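Local coordinates for protein alkaline phosphatase (Antarctic bacterium, PDB 2W5V) that probably hydrolyses phosphate monoesters at alkaline pH, working with two bound zinc ions and one magnesium ion, at residues M156-T159 against E160-L163; G169-N172 against Y173-R177; A264-A267 against S268-I271; K289-G292 against N293-V296; H365-L368 against K369-W373. The protein carries 1 engineered substitution. All coordinates share one frame; numbering follows the deposited sequence.

Contact 1. Residues M156-T159 against E160-L163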
loop_
_atom_site.group_PDB
_atom_site.type_symbol
_atom_site.label_atom_id
_atom_site.label_comp_id
_atom_site.label_asym_id
_atom_site.label_seq_id
_atom_site.Cartn_x
_atom_site.Cartn_y
_atom_site.Cartn_z
ATOM N N MET B 156 5.563 8.973 -35.267
ATOM C CA MET B 156 6.060 8.251 -36.431
ATOM C C MET B 156 6.349 6.783 -36.096
ATOM O O MET B 156 6.124 5.907 -36.930
ATOM C CB MET B 156 7.320 8.915 -36.995
ATOM C CG MET B 156 7.846 8.236 -38.248
ATOM S SD MET B 156 6.799 8.578 -39.681
ATOM C CE MET B 156 7.029 10.347 -39.840
ATOM N N ASP B 157 6.854 6.519 -34.888
ATOM C CA ASP B 157 7.101 5.144 -34.440
ATOM C C ASP B 157 5.817 4.308 -34.426
ATOM O O ASP B 157 5.848 3.098 -34.673
ATOM C CB ASP B 157 7.731 5.122 -33.042
ATOM C CG ASP B 157 9.190 5.563 -33.040
ATOM O OD1 ASP B 157 9.822 5.608 -34.123
ATOM O OD2 ASP B 157 9.711 5.858 -31.941
ATOM N N MET B 158 4.694 4.950 -34.121
ATOM C CA MET B 158 3.408 4.257 -34.123
ATOM C C MET B 158 3.172 3.576 -35.466
ATOM O O MET B 158 2.693 2.443 -35.530
ATOM C CB MET B 158 2.262 5.231 -33.811
ATOM C CG MET B 158 0.857 4.630 -33.952
ATOM S SD MET B 158 0.489 3.440 -32.649
ATOM C CE MET B 158 0.066 4.548 -31.304
ATOM N N THR B 159 3.528 4.266 -36.543
ATOM C CA THR B 159 3.295 3.750 -37.885
ATOM C C THR B 159 4.154 2.525 -38.194
ATOM O O THR B 159 3.897 1.816 -39.167
ATOM C CB THR B 159 3.535 4.838 -38.966
ATOM O OG1 THR B 159 4.942 4.975 -39.215
ATOM C CG2 THR B 159 2.949 6.174 -38.512
ATOM N N GLU B 160 5.172 2.282 -37.374
ATOM C CA GLU B 160 6.078 1.154 -37.591
ATOM C C GLU B 160 5.875 0.077 -36.522
ATOM O O GLU B 160 6.584 -0.929 -36.490
ATOM C CB GLU B 160 7.533 1.623 -37.558
ATOM C CG GLU B 160 7.852 2.810 -38.464
ATOM C CD GLU B 160 9.039 3.625 -37.961
ATOM O OE1 GLU B 160 9.637 3.237 -36.932
ATOM O OE2 GLU B 160 9.372 4.656 -38.588
ATOM N N SER B 161 4.909 0.302 -35.642
ATOM C CA SER B 161 4.699 -0.597 -34.515
ATOM C C SER B 161 3.808 -1.773 -34.894
ATOM O O SER B 161 3.272 -1.829 -35.997
ATOM C CB SER B 161 4.088 0.160 -33.333
ATOM O OG SER B 161 2.723 0.463 -33.575
ATOM N N ASP B 162 3.639 -2.701 -33.957
ATOM C CA ASP B 162 2.844 -3.901 -34.184
ATOM C C ASP B 162 1.410 -3.747 -33.665
ATOM O O ASP B 162 0.586 -4.650 -33.822
ATOM C CB ASP B 162 3.518 -5.103 -33.513
ATOM C CG ASP B 162 4.865 -5.442 -34.134
ATOM O OD1 ASP B 162 4.901 -5.696 -35.363
ATOM O OD2 ASP B 162 5.880 -5.461 -33.395
ATOM N N LEU B 163 1.118 -2.603 -33.053
ATOM C CA LEU B 163 -0.201 -2.349 -32.474
ATOM C C LEU B 163 -1.334 -2.613 -33.456
ATOM O O LEU B 163 -1.246 -2.250 -34.632
ATOM C CB LEU B 163 -0.298 -0.909 -31.984
ATOM C CG LEU B 163 0.297 -0.611 -30.618
ATOM C CD1 LEU B 163 0.005 0.834 -30.254
ATOM C CD2 LEU B 163 -0.285 -1.569 -29.592
HETATM O O HOH W 1 2.272 -0.483 -38.674
#

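Contact 2. Residues G169-N172 against Y173-R177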
loop_
_atom_site.group_PDB
_atom_site.type_symbol
_atom_site.label_atom_id
_atom_site.label_comp_id
_atom_site.label_asym_id
_atom_site.label_seq_id
_atom_site.Cartn_x
_atom_site.Cartn_y
_atom_site.Cartn_z
ATOM N N GLY B 169 -5.741 10.783 -27.123
ATOM C CA GLY B 169 -5.608 12.090 -27.744
ATOM C C GLY B 169 -4.343 12.149 -28.585
ATOM O O GLY B 169 -3.761 11.110 -28.914
ATOM N N GLY B 170 -3.923 13.360 -28.940
ATOM C CA GLY B 170 -2.657 13.566 -29.622
ATOM C C GLY B 170 -2.717 13.731 -31.129
ATOM O O GLY B 170 -1.715 13.527 -31.816
ATOM N N LEU B 171 -3.875 14.115 -31.659
ATOM C CA LEU B 171 -3.996 14.322 -33.100
ATOM C C LEU B 171 -2.937 15.295 -33.625
ATOM O O LEU B 171 -2.464 15.172 -34.754
ATOM C CB LEU B 171 -5.399 14.816 -33.464
ATOM C CG LEU B 171 -5.716 14.934 -34.958
ATOM C CD1 LEU B 171 -5.500 13.602 -35.669
ATOM C CD2 LEU B 171 -7.141 15.419 -35.155
ATOM N N ASN B 172 -2.571 16.265 -32.796
ATOM C CA ASN B 172 -1.561 17.249 -33.159
ATOM C C ASN B 172 -0.241 16.624 -33.609
ATOM O O ASN B 172 0.398 17.111 -34.543
ATOM C CB ASN B 172 -1.298 18.214 -31.995
ATOM C CG ASN B 172 -2.325 19.332 -31.914
ATOM O OD1 ASN B 172 -3.144 19.508 -32.818
ATOM N ND2 ASN B 172 -2.279 20.098 -30.826
ATOM N N TYR B 173 0.176 15.554 -32.940
ATOM C CA TYR B 173 1.477 14.939 -33.227
ATOM C C TYR B 173 1.490 14.152 -34.539
ATOM O O TYR B 173 2.551 13.749 -35.030
ATOM C CB TYR B 173 1.927 14.092 -32.031
ATOM C CG TYR B 173 1.970 14.934 -30.779
ATOM C CD1 TYR B 173 0.901 14.951 -29.889
ATOM C CD2 TYR B 173 3.055 15.765 -30.519
ATOM C CE1 TYR B 173 0.927 15.754 -28.758
ATOM C CE2 TYR B 173 3.090 16.564 -29.391
ATOM C CZ TYR B 173 2.026 16.556 -28.517
ATOM O OH TYR B 173 2.061 17.356 -27.400
ATOM N N PHE B 174 0.310 13.968 -35.114
ATOM C CA PHE B 174 0.168 13.281 -36.394
ATOM C C PHE B 174 -0.154 14.216 -37.572
ATOM O O PHE B 174 0.213 13.932 -38.714
ATOM C CB PHE B 174 -0.912 12.200 -36.290
ATOM C CG PHE B 174 -0.549 11.070 -35.375
ATOM C CD1 PHE B 174 0.008 9.905 -35.876
ATOM C CD2 PHE B 174 -0.759 11.172 -34.010
ATOM C CE1 PHE B 174 0.345 8.859 -35.031
ATOM C CE2 PHE B 174 -0.422 10.130 -33.159
ATOM C CZ PHE B 174 0.127 8.972 -33.671
ATOM N N THR B 175 -0.840 15.322 -37.303
ATOM C CA THR B 175 -1.354 16.158 -38.386
ATOM C C THR B 175 -0.973 17.634 -38.311
ATOM O O THR B 175 -1.286 18.398 -39.222
ATOM C CB THR B 175 -2.884 16.087 -38.465
ATOM O OG1 THR B 175 -3.447 16.776 -37.343
ATOM C CG2 THR B 175 -3.355 14.644 -38.473
ATOM N N LYS B 176 -0.328 18.042 -37.227
ATOM C CA LYS B 176 0.101 19.429 -37.086
ATOM C C LYS B 176 1.488 19.468 -36.470
ATOM O O LYS B 176 1.680 19.975 -35.362
ATOM C CB LYS B 176 -0.906 20.227 -36.253
ATOM C CG LYS B 176 -2.300 20.258 -36.872
ATOM C CD LYS B 176 -3.294 21.035 -36.026
ATOM C CE LYS B 176 -4.700 20.913 -36.601
ATOM N NZ LYS B 176 -5.698 21.703 -35.825
ATOM N N ARG B 177 2.447 18.920 -37.210
ATOM C CA ARG B 177 3.803 18.711 -36.718
ATOM C C ARG B 177 4.729 19.837 -37.162
ATOM O O ARG B 177 4.462 20.521 -38.152
ATOM C CB ARG B 177 4.342 17.377 -37.237
ATOM C CG ARG B 177 3.477 16.166 -36.891
ATOM C CD ARG B 177 3.714 15.004 -37.855
ATOM N NE ARG B 177 5.130 14.669 -37.986
ATOM C CZ ARG B 177 5.776 13.796 -37.215
ATOM N NH1 ARG B 177 5.139 13.154 -36.238
ATOM N NH2 ARG B 177 7.065 13.567 -37.419
#

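Contact 3. Residues A264-A267 against S268-I271. With MG (magnesium ion), chain J.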
loop_
_atom_site.group_PDB
_atom_site.type_symbol
_atom_site.label_atom_id
_atom_site.label_comp_id
_atom_site.label_asym_id
_atom_site.label_seq_id
_atom_site.Cartn_x
_atom_site.Cartn_y
_atom_site.Cartn_z
ATOM N N ALA B 264 -0.900 19.224 -9.816
ATOM C CA ALA B 264 -1.562 20.501 -9.590
ATOM C C ALA B 264 -2.005 20.660 -8.140
ATOM O O ALA B 264 -2.495 21.724 -7.752
ATOM C CB ALA B 264 -2.748 20.649 -10.522
ATOM N N ASN B 265 -1.812 19.613 -7.339
ATOM C CA ASN B 265 -2.350 19.572 -5.976
ATOM C C ASN B 265 -3.840 19.911 -5.991
ATOM O O ASN B 265 -4.327 20.727 -5.197
ATOM C CB ASN B 265 -1.580 20.513 -5.044
ATOM C CG ASN B 265 -0.161 20.030 -4.741
ATOM O OD1 ASN B 265 0.324 19.029 -5.291
ATOM N ND2 ASN B 265 0.511 20.743 -3.854
ATOM N N ASN B 266 -4.552 19.280 -6.923
ATOM C CA ASN B 266 -5.974 19.525 -7.140
ATOM C C ASN B 266 -6.799 18.289 -6.767
ATOM O O ASN B 266 -6.956 17.380 -7.575
ATOM C CB ASN B 266 -6.210 19.890 -8.614
ATOM C CG ASN B 266 -7.658 20.256 -8.909
ATOM O OD1 ASN B 266 -8.579 19.852 -8.192
ATOM N ND2 ASN B 266 -7.867 21.019 -9.975
ATOM N N ALA B 267 -7.332 18.259 -5.551
ATOM C CA ALA B 267 -8.025 17.072 -5.058
ATOM C C ALA B 267 -9.197 16.612 -5.927
ATOM O O ALA B 267 -9.310 15.422 -6.242
ATOM C CB ALA B 267 -8.481 17.263 -3.598
ATOM N N SER B 268 -10.084 17.524 -6.306
ATOM C CA SER B 268 -11.258 17.081 -7.051
ATOM C C SER B 268 -10.862 16.524 -8.418
ATOM O O SER B 268 -11.471 15.575 -8.904
ATOM C CB SER B 268 -12.308 18.186 -7.193
ATOM O OG SER B 268 -11.865 19.225 -8.042
ATOM N N TYR B 269 -9.844 17.117 -9.026
ATOM C CA TYR B 269 -9.320 16.636 -10.302
ATOM C C TYR B 269 -8.788 15.216 -10.114
ATOM O O TYR B 269 -9.184 14.284 -10.827
ATOM C CB TYR B 269 -8.212 17.584 -10.767
ATOM C CG TYR B 269 -7.612 17.328 -12.138
ATOM C CD1 TYR B 269 -8.213 16.468 -13.054
ATOM C CD2 TYR B 269 -6.452 17.992 -12.528
ATOM C CE1 TYR B 269 -7.651 16.258 -14.317
ATOM C CE2 TYR B 269 -5.888 17.789 -13.783
ATOM C CZ TYR B 269 -6.493 16.924 -14.670
ATOM O OH TYR B 269 -5.923 16.732 -15.911
ATOM N N LEU B 270 -7.901 15.055 -9.133
ATOM C CA LEU B 270 -7.311 13.756 -8.827
ATOM C C LEU B 270 -8.397 12.721 -8.556
ATOM O O LEU B 270 -8.397 11.630 -9.134
ATOM C CB LEU B 270 -6.395 13.876 -7.609
ATOM C CG LEU B 270 -5.517 12.682 -7.245
ATOM C CD1 LEU B 270 -4.311 13.168 -6.449
ATOM C CD2 LEU B 270 -6.311 11.626 -6.461
ATOM N N ILE B 271 -9.332 13.077 -7.682
ATOM C CA ILE B 271 -10.380 12.155 -7.268
ATOM C C ILE B 271 -11.290 11.720 -8.420
ATOM O O ILE B 271 -11.593 10.531 -8.571
ATOM C CB ILE B 271 -11.217 12.746 -6.119
ATOM C CG1 ILE B 271 -10.386 12.763 -4.836
ATOM C CG2 ILE B 271 -12.477 11.930 -5.905
ATOM C CD1 ILE B 271 -11.034 13.521 -3.700
HETATM MG MG MG J . -10.516 21.276 -7.689
HETATM O O HOH W 2 -10.916 21.515 -10.080
HETATM O O HOH W 3 -10.199 20.347 -5.389
HETATM O O HOH W 4 -12.694 22.349 -6.772
HETATM O O HOH W 5 -9.006 23.315 -7.681
#

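Contact 4. Residues K289-G292 against N293-V296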
loop_
_atom_site.group_PDB
_atom_site.type_symbol
_atom_site.label_atom_id
_atom_site.label_comp_id
_atom_site.label_asym_id
_atom_site.label_seq_id
_atom_site.Cartn_x
_atom_site.Cartn_y
_atom_site.Cartn_z
ATOM N N LYS B 289 -14.076 -12.128 -15.607
ATOM C CA LYS B 289 -14.863 -13.102 -14.853
ATOM C C LYS B 289 -15.762 -13.919 -15.777
ATOM O O LYS B 289 -15.939 -15.125 -15.586
ATOM C CB LYS B 289 -15.657 -12.403 -13.748
ATOM C CG LYS B 289 -14.747 -11.940 -12.605
ATOM C CD LYS B 289 -15.503 -11.499 -11.349
ATOM C CE LYS B 289 -14.529 -11.340 -10.178
ATOM N NZ LYS B 289 -15.180 -10.888 -8.907
ATOM N N LYS B 290 -16.308 -13.261 -16.795
ATOM C CA LYS B 290 -17.096 -13.935 -17.820
ATOM C C LYS B 290 -16.213 -14.854 -18.676
ATOM O O LYS B 290 -16.569 -15.999 -18.939
ATOM C CB LYS B 290 -17.778 -12.904 -18.726
ATOM C CG LYS B 290 -18.923 -13.459 -19.547
ATOM C CD LYS B 290 -18.783 -13.082 -21.016
ATOM C CE LYS B 290 -18.410 -11.619 -21.198
ATOM N NZ LYS B 290 -18.193 -11.281 -22.636
ATOM N N ASP B 291 -15.057 -14.338 -19.095
ATOM C CA ASP B 291 -14.135 -15.039 -19.992
ATOM C C ASP B 291 -13.436 -16.237 -19.336
ATOM O O ASP B 291 -13.360 -17.322 -19.924
ATOM C CB ASP B 291 -13.085 -14.051 -20.527
ATOM C CG ASP B 291 -12.096 -14.698 -21.487
ATOM O OD1 ASP B 291 -12.487 -15.041 -22.625
ATOM O OD2 ASP B 291 -10.912 -14.833 -21.112
ATOM N N GLY B 292 -12.904 -16.023 -18.137
ATOM C CA GLY B 292 -12.229 -17.072 -17.391
ATOM C C GLY B 292 -10.799 -17.379 -17.819
ATOM O O GLY B 292 -10.117 -18.173 -17.170
ATOM N N ASN B 293 -10.348 -16.745 -18.899
ATOM C CA ASN B 293 -9.020 -16.994 -19.463
ATOM C C ASN B 293 -8.188 -15.725 -19.523
ATOM O O ASN B 293 -7.228 -15.641 -20.295
ATOM C CB ASN B 293 -9.134 -17.559 -20.882
ATOM C CG ASN B 293 -9.749 -18.940 -20.915
ATOM O OD1 ASN B 293 -9.359 -19.822 -20.150
ATOM N ND2 ASN B 293 -10.713 -19.140 -21.812
ATOM N N THR B 294 -8.560 -14.735 -18.718
ATOM C CA THR B 294 -7.940 -13.416 -18.806
ATOM C C THR B 294 -7.332 -12.970 -17.481
ATOM O O THR B 294 -7.984 -13.016 -16.429
ATOM C CB THR B 294 -8.969 -12.355 -19.257
ATOM O OG1 THR B 294 -9.495 -12.716 -20.541
ATOM C CG2 THR B 294 -8.334 -10.969 -19.340
ATOM N N LEU B 295 -6.082 -12.532 -17.546
ATOM C CA LEU B 295 -5.389 -11.988 -16.387
ATOM C C LEU B 295 -5.490 -10.469 -16.404
ATOM O O LEU B 295 -5.141 -9.826 -17.391
ATOM C CB LEU B 295 -3.921 -12.412 -16.410
ATOM C CG LEU B 295 -2.982 -11.670 -15.459
ATOM C CD1 LEU B 295 -3.231 -12.096 -14.006
ATOM C CD2 LEU B 295 -1.526 -11.891 -15.854
ATOM N N VAL B 296 -5.978 -9.899 -15.316
ATOM C CA VAL B 296 -6.060 -8.452 -15.192
ATOM C C VAL B 296 -5.074 -7.986 -14.137
ATOM O O VAL B 296 -5.119 -8.441 -12.994
ATOM C CB VAL B 296 -7.464 -8.005 -14.776
ATOM C CG1 VAL B 296 -7.504 -6.496 -14.624
ATOM C CG2 VAL B 296 -8.512 -8.484 -15.784
#

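Contact 5. Residues H365-L368 against K369-W373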
loop_
_atom_site.group_PDB
_atom_site.type_symbol
_atom_site.label_atom_id
_atom_site.label_comp_id
_atom_site.label_asym_id
_atom_site.label_seq_id
_atom_site.Cartn_x
_atom_site.Cartn_y
_atom_site.Cartn_z
ATOM N N HIS B 365 8.647 -9.376 -16.540
ATOM C CA HIS B 365 9.113 -10.753 -16.492
ATOM C C HIS B 365 8.041 -11.697 -15.973
ATOM O O HIS B 365 7.959 -12.848 -16.393
ATOM C CB HIS B 365 10.405 -10.830 -15.688
ATOM C CG HIS B 365 11.526 -10.066 -16.326
ATOM N ND1 HIS B 365 12.193 -10.526 -17.444
ATOM C CD2 HIS B 365 12.063 -8.857 -16.039
ATOM C CE1 HIS B 365 13.105 -9.640 -17.802
ATOM N NE2 HIS B 365 13.046 -8.616 -16.967
ATOM N N LYS B 366 7.201 -11.191 -15.077
ATOM C CA LYS B 366 6.091 -11.977 -14.561
ATOM C C LYS B 366 5.000 -12.193 -15.611
ATOM O O LYS B 366 4.430 -13.276 -15.684
ATOM C CB LYS B 366 5.518 -11.335 -13.290
ATOM C CG LYS B 366 6.502 -11.357 -12.107
ATOM C CD LYS B 366 5.921 -10.597 -10.910
ATOM C CE LYS B 366 6.819 -10.730 -9.681
ATOM N NZ LYS B 366 6.801 -12.121 -9.141
ATOM N N ILE B 367 4.699 -11.175 -16.415
ATOM C CA ILE B 367 3.716 -11.356 -17.491
ATOM C C ILE B 367 4.236 -12.386 -18.487
ATOM O O ILE B 367 3.517 -13.287 -18.903
ATOM C CB ILE B 367 3.407 -10.054 -18.230
ATOM C CG1 ILE B 367 2.603 -9.109 -17.334
ATOM C CG2 ILE B 367 2.632 -10.343 -19.508
ATOM C CD1 ILE B 367 2.520 -7.680 -17.883
ATOM N N LEU B 368 5.504 -12.253 -18.850
ATOM C CA LEU B 368 6.134 -13.218 -19.743
ATOM C C LEU B 368 6.062 -14.633 -19.137
ATOM O O LEU B 368 5.681 -15.596 -19.810
ATOM C CB LEU B 368 7.579 -12.782 -20.016
ATOM C CG LEU B 368 8.328 -13.335 -21.215
ATOM C CD1 LEU B 368 7.436 -13.349 -22.450
ATOM C CD2 LEU B 368 9.583 -12.503 -21.455
ATOM N N LYS B 369 6.388 -14.750 -17.851
ATOM C CA LYS B 369 6.385 -16.048 -17.184
ATOM C C LYS B 369 5.018 -16.745 -17.194
ATOM O O LYS B 369 4.921 -17.921 -17.532
ATOM C CB LYS B 369 6.893 -15.924 -15.744
ATOM C CG LYS B 369 6.847 -17.234 -14.985
ATOM C CD LYS B 369 7.302 -17.078 -13.546
ATOM C CE LYS B 369 7.146 -18.394 -12.788
ATOM N NZ LYS B 369 7.665 -18.296 -11.393
ATOM N N VAL B 370 3.963 -16.031 -16.816
ATOM C CA VAL B 370 2.657 -16.675 -16.697
ATOM C C VAL B 370 1.997 -16.986 -18.045
ATOM O O VAL B 370 1.277 -17.971 -18.164
ATOM C CB VAL B 370 1.687 -15.890 -15.770
ATOM C CG1 VAL B 370 2.340 -15.673 -14.411
ATOM C CG2 VAL B 370 1.286 -14.566 -16.392
ATOM N N THR B 371 2.249 -16.159 -19.056
ATOM C CA THR B 371 1.658 -16.384 -20.377
ATOM C C THR B 371 2.402 -17.467 -21.148
ATOM O O THR B 371 1.854 -18.050 -22.075
ATOM C CB THR B 371 1.718 -15.142 -21.260
ATOM O OG1 THR B 371 3.092 -14.780 -21.470
ATOM C CG2 THR B 371 0.935 -13.982 -20.632
ATOM N N LYS B 372 3.656 -17.703 -20.779
ATOM C CA LYS B 372 4.504 -18.685 -21.472
ATOM C C LYS B 372 4.773 -18.334 -22.937
ATOM O O LYS B 372 5.117 -19.199 -23.750
ATOM C CB LYS B 372 3.932 -20.102 -21.301
ATOM C CG LYS B 372 3.689 -20.410 -19.811
ATOM C CD LYS B 372 3.187 -21.813 -19.527
ATOM C CE LYS B 372 2.995 -21.984 -18.020
ATOM N NZ LYS B 372 2.569 -23.359 -17.643
ATOM N N TRP B 373 4.650 -17.052 -23.269
ATOM C CA TRP B 373 4.996 -16.594 -24.611
ATOM C C TRP B 373 6.487 -16.803 -24.893
ATOM O O TRP B 373 7.311 -16.739 -23.975
ATOM C CB TRP B 373 4.643 -15.113 -24.782
ATOM C CG TRP B 373 3.176 -14.839 -24.728
ATOM C CD1 TRP B 373 2.166 -15.716 -25.011
ATOM C CD2 TRP B 373 2.547 -13.594 -24.405
ATOM N NE1 TRP B 373 0.950 -15.097 -24.870
ATOM C CE2 TRP B 373 1.155 -13.793 -24.500
ATOM C CE3 TRP B 373 3.025 -12.332 -24.048
ATOM C CZ2 TRP B 373 0.233 -12.775 -24.236
ATOM C CZ3 TRP B 373 2.105 -11.320 -23.786
ATOM C CH2 TRP B 373 0.727 -11.551 -23.882
HETATM O O HOH W 6 7.442 -17.129 -21.304
#

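Contact 1. Residues M156-T159 against E160-L163
Met158 lays its sulfur across the end of Leu163, SD 3.6 Å from CD1, the two chains meeting at about a right angle. With CG anti to its own backbone N (chi1 173°) and bends at the next two torsions, the thioether reaches past the turn; a flexible, unbranched apolar chain suits this buried spot beside Tyr142 and Ile133. The carbonyl oxygen of Met158 is gripped twice by Ser161. OG of Ser161 donates to Met158 O over 2.8 Å, only slightly tilted from the carbonyl plane, while the backbone N of Ser161 approaches the same oxygen from well above that plane. Serine, small and carrying a hydroxyl, fits the last place of the turn. Thr159 works backwards: its OG1 donates to Met156 O over 2.7 Å in the carbonyl plane, and CG of Glu160 rests 3.7 Å from Thr159 OG1. A valine here would probably cost Met156 O its short hydroxyl bond, the backbone N of Thr159 offering it a weak one. On the outer side OE1 of Glu160 comes within 3.7 Å of OD1 of Asp157, the carboxylate planes 51° apart, a pairing likely to cost energy unless a cation is near. Asp157, with His144 and Glu153, binds magnesium in a structure of this protein, though no such ion is modelled on this chain. The whole is a helix end turned by a type I beta turn, Met158 to Ser161, in the link from helix 151-158 to strand 165-169 of the alpha/beta fold.

Contact 2. Residues G169-N172 against Y173-R177
The backbone leaves strand 165-169 at Gly170, whose positive phi (99°) would press a side chain against the preceding carbonyl oxygen, and then winds into the short helix 172-175. Gly170 O takes the N of Tyr173, and Asn172 O takes the N of Lys176 over 2.9 Å, where the helical angles end. Between them Leu171 O collects three donors: Phe174 N from above the carbonyl plane, Thr175 N nearly along the C=O axis, and Thr175 OG1 at 3.2 Å. The hydroxyl gets there because OG1 sits between the backbone N and the carbonyl carbon (chi1 71°), and this also sets CG2 of Thr175 3.7 Å from CD1 of Leu171. Replacing this threonine by an alanine would probably leave Leu171 O with two amide donors and Leu171 CD1 without the methyl beside it. Both aromatic rings turn an edge to Gly170, Phe174 bringing CD2 to 3.4 Å from Gly170 O. Lys176 runs its extended chain past Asn172, CD 3.6 Å from OD1. Arginine suits the end, for NH1 of Arg177 donates to Tyr173 O, which lies near the guanidinium plane, and also bonds to Glu152 O, while NH2 forms a salt bridge with Asp179. Asn172 ND2 and Tyr173 OH share Glu218, and Phe174 is buried between helix 183-188, helix 151-158 and strand 210-214.

Contact 3. Residues A264-A267 against S268-I271
A surface magnesium site sits on the first turn of helix 267-291, built by the capping residue Asn266 together with Ser268. Asn266 OD1 and Ser268 OG each bind the ion at 2.5 Å, and four waters complete a roughly octahedral shell. Asn266 holds the N-cap position, and its side chain, with CG anti to the backbone N (chi1 -176°), brings one oxygen to two tasks. OD1 accepts from the N of Tyr269 over 3.1 Å in a nearly straight bond, the donor N standing well above the amide plane, while the same atom binds magnesium. ND2 meanwhile donates to a metal-bound water, which fixes the rotation of the amide. CB of Tyr269 packs against Asn266 CG at 3.3 Å, and the tyrosine hydroxyl bonds to Gln257. The turn itself is regular: Leu270 N donates to Asn266 O and Ile271 N to Ala267 O, the latter at 2.8 Å. Asparagine suits the place because its short side chain lets the carbonyl oxygen cap and coordinate while ND2 holds the water, and small Ser268 puts its hydroxyl beside the ion and in a hydrogen bond with Glu224. With only two protein ligands, both neutral, and rather long bonds, the ion is probably held loosely, with Glu224 supplying second-shell negative charge.

Contact 4. Residues K289-G292 against N293-V296
OD2 of Asp291 accepts two hydrogen bonds that draw the end of a helix onto the start of a strand. The shorter runs from Thr294 OG1, 2.6 Å from that oxygen; the other comes from the backbone N of Asn293, 3.0 Å from the same Asp291 OD2. The donors arrive from opposite faces of the carboxylate plane, each more than 50° out of it, so they clasp the oxygen between them and are likely to hold the carboxylate in place. An aspartate suits this, being short enough for its oxygen to reach the residues two and three places on, which it does with CG anti to the backbone N (chi1 -179°). Thr294 OG1 is also hydrogen-bonded to ND2 of Asn36, on the neighbouring strand 36-42, so Asp291 and Asn36 meet at one hydroxyl. Threonine serves twice, its hydroxyl bound and its remaining bulk buried against Phe287 and Ala288 of the preceding helix. Further out, CB of Asn293 lies 3.3 Å from Asp291 OD2, while Gly292 takes the positive phi (79°) at which the chain turns out of the helix. Asn293 then joins Lys35 and Asn36 by backbone bonds. The bond from Asn293 N to the aspartate side chain makes an Asx turn, and the whole closes the beta-alpha-beta crossover from strand 249-255 through helix 267-291 to the parallel strand 294-299, with strand 36-42 between them in the sheet.

Contact 5. Residues H365-L368 against K369-W373
Backbone hydrogen bonds carry helix 362-371 to its end: Lys369 N donates to His365 O over 2.9 Å, Val370 N to Lys366 O and Thr371 N to Ile367 O, whereas the last, from Lys372 N to Leu368 O, is weak. Thr371 adds the side-chain bonds. Its OG1, between the backbone N and the carbonyl carbon (chi1 61°), lies 3.0 Å from Ile367 O and 3.2 Å from Leu368 O, and its one proton may serve either. The same hydroxyl accepts from the N of Trp373 over 3.3 Å and rests above one face of the indole, offset toward the rim. Threonine suits the place because its hydroxyl meets the chain both behind and ahead, while the added methyl, CG2, packs 4.2 Å from Ile367 CG2. A water joins Leu368 O to Trp373 O. Among apolar contacts, CD1 of Leu368 sits 4.0 Å from CB of Trp373, and CG2 of Ile367 comes within 4.4 Å of CZ3 of that ring, the indole folding back over the helix end. Leu368 and Trp373 also pack on Ile117 of helix 114-120, and Ile367 and Val370 on strand 294-299. Polar ends find partners outside the segments: Lys366 NZ donates to Glu353 O and makes a cation-pi contact with Tyr358, while His365 NE2 is hydrogen-bonded to Gly94 O. The arrangement is a helix C-terminus broken by Lys372 at positive phi and finished by an ST turn, at the close of the chain.

Contacts 1 and 2 touch, Met156 CE lying 4.0 Å from Arg177 NH2, and contacts 4 and 5 touch through Leu295 CD2 and Val370 CG2 at 3.9 Å; all four lie in the alpha/beta body. Contact 3 stands apart, yet it shares helix 267-291 with contact 4, their centres about 33 Å apart, so one helix runs from a magnesium site to a strand start. The Leu270 side chain of contact 3 is about 11 Å from a bound zinc, and that of Tyr269 about 11 Å from another magnesium. In contact 2 the Tyr173 side chain is about 13 Å from a bound magnesium and about 8 Å from that of the engineered Asp135. Contacts 4 and 5 lie away from the metal sites.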